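Local coordinates for thioredoxin-like protein (PDB 3TY1) that probably binds carbohydrate, as a putative aldose 1-epimerase of the galactose mutarotase-like superfamily, though its substrate and activity are unknown, at residues Val39-Gly43 with Lys44-Ser48. Numbering follows the deposited sequence.
Sequences VLHGG and KQEGS
The loop joining antiparallel strands 33-39 and 49-55 curls back on itself, and within it E46 meets the H41 ring at its edge. With chi1 near 180° (-179°), the E46 chain leaves away from its own N and then turns back at chi2, which brings the carboxylate round to ND1 of the imidazole. There H41 ND1 donates to the syn side of E46 OE2 at 2.8 Å, coming in somewhat out of the carboxylate plane, with the oxygen close to the ring plane; ring and carboxylate are turned 34° apart. The second contact, from ND1 to OE1, is weak. A water accepts from G42 N and lies beside E46 OE1, but that second approach is doubtful.

L40 pairs with two residues at once, the pattern of a G1-type beta bulge: L40 N reaches S48 O at 2.7 Å, nearly straight, and G47 N reaches L40 O at 3.0 Å. A type II beta turn, Q45 to S48, overlaps the bulge and is closed by S48 N on Q45 O. G47, at positive phi (88°), is third in the turn and first in the bulge. Nearer the tip, Q45 N bonds G42 O at 3.0 Å.

From L40, the Q45 side chain is met running extended past it, its CG 3.6 Å from L40 CB. Q45 NE2 donates a hydrogen bond to H41 O at 3.1 Å, approaching from above the carbonyl plane. D15 of the second subunit packs on both H41 and E46. Q45 NE2 also bonds A10 O of that second subunit, while Q45 OE1 accepts from V90 N.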
ATOM      1  N   VAL A  39       1.390  -6.659 -19.263  1.00 27.14           N
ATOM      2  CA  VAL A  39       1.439  -6.698 -17.821  1.00 26.45           C
ATOM      3  C   VAL A  39       2.892  -6.860 -17.475  1.00 30.48           C
ATOM      4  O   VAL A  39       3.535  -7.813 -17.926  1.00 29.85           O
ATOM      5  CB  VAL A  39       0.638  -7.874 -17.216  1.00 32.34           C
ATOM      6  CG1 VAL A  39       0.672  -7.803 -15.656  1.00 27.80           C
ATOM      7  CG2 VAL A  39      -0.790  -7.848 -17.675  1.00 29.79           C
ATOM      8  N   LEU A  40       3.418  -5.948 -16.676  1.00 26.19           N
ATOM      9  CA  LEU A  40       4.841  -5.952 -16.313  1.00 24.95           C
ATOM     10  C   LEU A  40       5.094  -6.700 -14.996  1.00 27.03           C
ATOM     11  O   LEU A  40       4.195  -6.930 -14.181  1.00 29.21           O
ATOM     12  CB  LEU A  40       5.395  -4.525 -16.221  1.00 23.76           C
ATOM     13  CG  LEU A  40       5.302  -3.690 -17.492  1.00 26.00           C
ATOM     14  CD1 LEU A  40       5.738  -2.244 -17.095  1.00 23.41           C
ATOM     15  CD2 LEU A  40       6.127  -4.324 -18.607  1.00 28.96           C
ATOM     16  N   HIS A  41       6.362  -7.044 -14.779  1.00 27.13           N
ATOM     17  CA  HIS A  41       6.772  -7.837 -13.621  1.00 26.43           C
ATOM     18  C   HIS A  41       8.141  -7.367 -13.137  1.00 26.31           C
ATOM     19  O   HIS A  41       8.890  -6.696 -13.873  1.00 28.58           O
ATOM     20  CB  HIS A  41       6.787  -9.338 -13.932  1.00 29.76           C
ATOM     21  CG  HIS A  41       5.474  -9.884 -14.393  1.00 34.29           C
ATOM     22  ND1 HIS A  41       4.440 -10.171 -13.523  1.00 37.07           N
ATOM     23  CD2 HIS A  41       5.021 -10.193 -15.640  1.00 38.57           C
ATOM     24  CE1 HIS A  41       3.404 -10.624 -14.216  1.00 44.34           C
ATOM     25  NE2 HIS A  41       3.734 -10.662 -15.495  1.00 43.13           N
ATOM     26  N   GLY A  42       8.454  -7.706 -11.892  1.00 26.58           N
ATOM     27  CA  GLY A  42       9.746  -7.401 -11.294  1.00 27.81           C
ATOM     28  C   GLY A  42       9.748  -6.143 -10.443  1.00 27.77           C
ATOM     29  O   GLY A  42       9.082  -5.143 -10.766  1.00 27.14           O
ATOM     30  N   GLY A  43      10.486  -6.183  -9.332  1.00 27.48           N
ATOM     31  CA  GLY A  43      10.586  -5.000  -8.489  1.00 26.89           C
ATOM     32  C   GLY A  43       9.236  -4.445  -8.052  1.00 24.91           C
ATOM     33  O   GLY A  43       8.316  -5.197  -7.795  1.00 24.44           O
ATOM     34  N   LYS A  44       9.128  -3.119  -7.999  1.00 25.64           N
ATOM     35  CA  LYS A  44       7.886  -2.449  -7.607  1.00 25.42           C
ATOM     36  C   LYS A  44       6.915  -2.281  -8.792  1.00 24.10           C
ATOM     37  O   LYS A  44       5.841  -1.706  -8.661  1.00 26.15           O
ATOM     38  CB  LYS A  44       8.204  -1.111  -6.968  1.00 24.34           C
ATOM     39  CG  LYS A  44       8.900  -1.242  -5.661  1.00 30.11           C
ATOM     40  CD  LYS A  44       9.022   0.079  -4.916  1.00 35.44           C
ATOM     41  CE  LYS A  44       9.878   1.101  -5.640  1.00 42.27           C
ATOM     42  NZ  LYS A  44      10.218   2.307  -4.791  1.00 38.64           N
ATOM     43  N   GLN A  45       7.273  -2.887  -9.911  1.00 23.42           N
ATOM     44  CA  GLN A  45       6.521  -2.828 -11.159  1.00 26.82           C
ATOM     45  C   GLN A  45       5.600  -4.040 -11.292  1.00 29.57           C
ATOM     46  O   GLN A  45       4.868  -4.170 -12.267  1.00 32.07           O
ATOM     47  CB  GLN A  45       7.595  -2.622 -12.273  1.00 30.84           C
ATOM     48  CG  GLN A  45       7.367  -3.071 -13.562  1.00 37.11           C
ATOM     49  CD  GLN A  45       8.521  -2.801 -14.454  1.00 33.31           C
ATOM     50  OE1 GLN A  45       8.813  -1.638 -14.771  1.00 23.44           O
ATOM     51  NE2 GLN A  45       9.097  -3.859 -14.989  1.00 21.36           N
ATOM     52  N   GLU A  46       5.580  -4.925 -10.280  1.00 28.84           N
ATOM     53  CA  GLU A  46       4.776  -6.136 -10.342  1.00 27.80           C
ATOM     54  C   GLU A  46       3.283  -5.826 -10.530  1.00 28.38           C
ATOM     55  O   GLU A  46       2.704  -5.117  -9.740  1.00 28.35           O
ATOM     56  CB  GLU A  46       4.943  -7.005  -9.095  1.00 32.18           C
ATOM     57  CG  GLU A  46       4.104  -8.315  -9.141  1.00 36.08           C
ATOM     58  CD  GLU A  46       4.351  -9.197 -10.408  1.00 42.39           C
ATOM     59  OE1 GLU A  46       5.515  -9.439 -10.749  1.00 52.33           O
ATOM     60  OE2 GLU A  46       3.388  -9.671 -11.029  1.00 58.95           O
ATOM     61  N   GLY A  47       2.718  -6.311 -11.622  1.00 30.06           N
ATOM     62  CA  GLY A  47       1.297  -6.111 -11.918  1.00 31.27           C
ATOM     63  C   GLY A  47       0.965  -4.832 -12.671  1.00 28.60           C
ATOM     64  O   GLY A  47      -0.150  -4.684 -13.092  1.00 30.20           O
ATOM     65  N   SER A  48       1.926  -3.920 -12.852  1.00 26.32           N
ATOM     66  CA  SER A  48       1.698  -2.687 -13.579  1.00 27.24           C
ATOM     67  C   SER A  48       1.464  -2.958 -15.042  1.00 30.73           C
ATOM     68  O   SER A  48       2.116  -3.813 -15.612  1.00 28.93           O
ATOM     69  CB  SER A  48       2.894  -1.750 -13.478  1.00 24.76           C
ATOM     70  OG  SER A  48       3.017  -1.233 -12.157  1.00 26.02           O
TER
HETATM   71  O   HOH W   1       7.728  -9.472  -9.773  1.00 46.21           O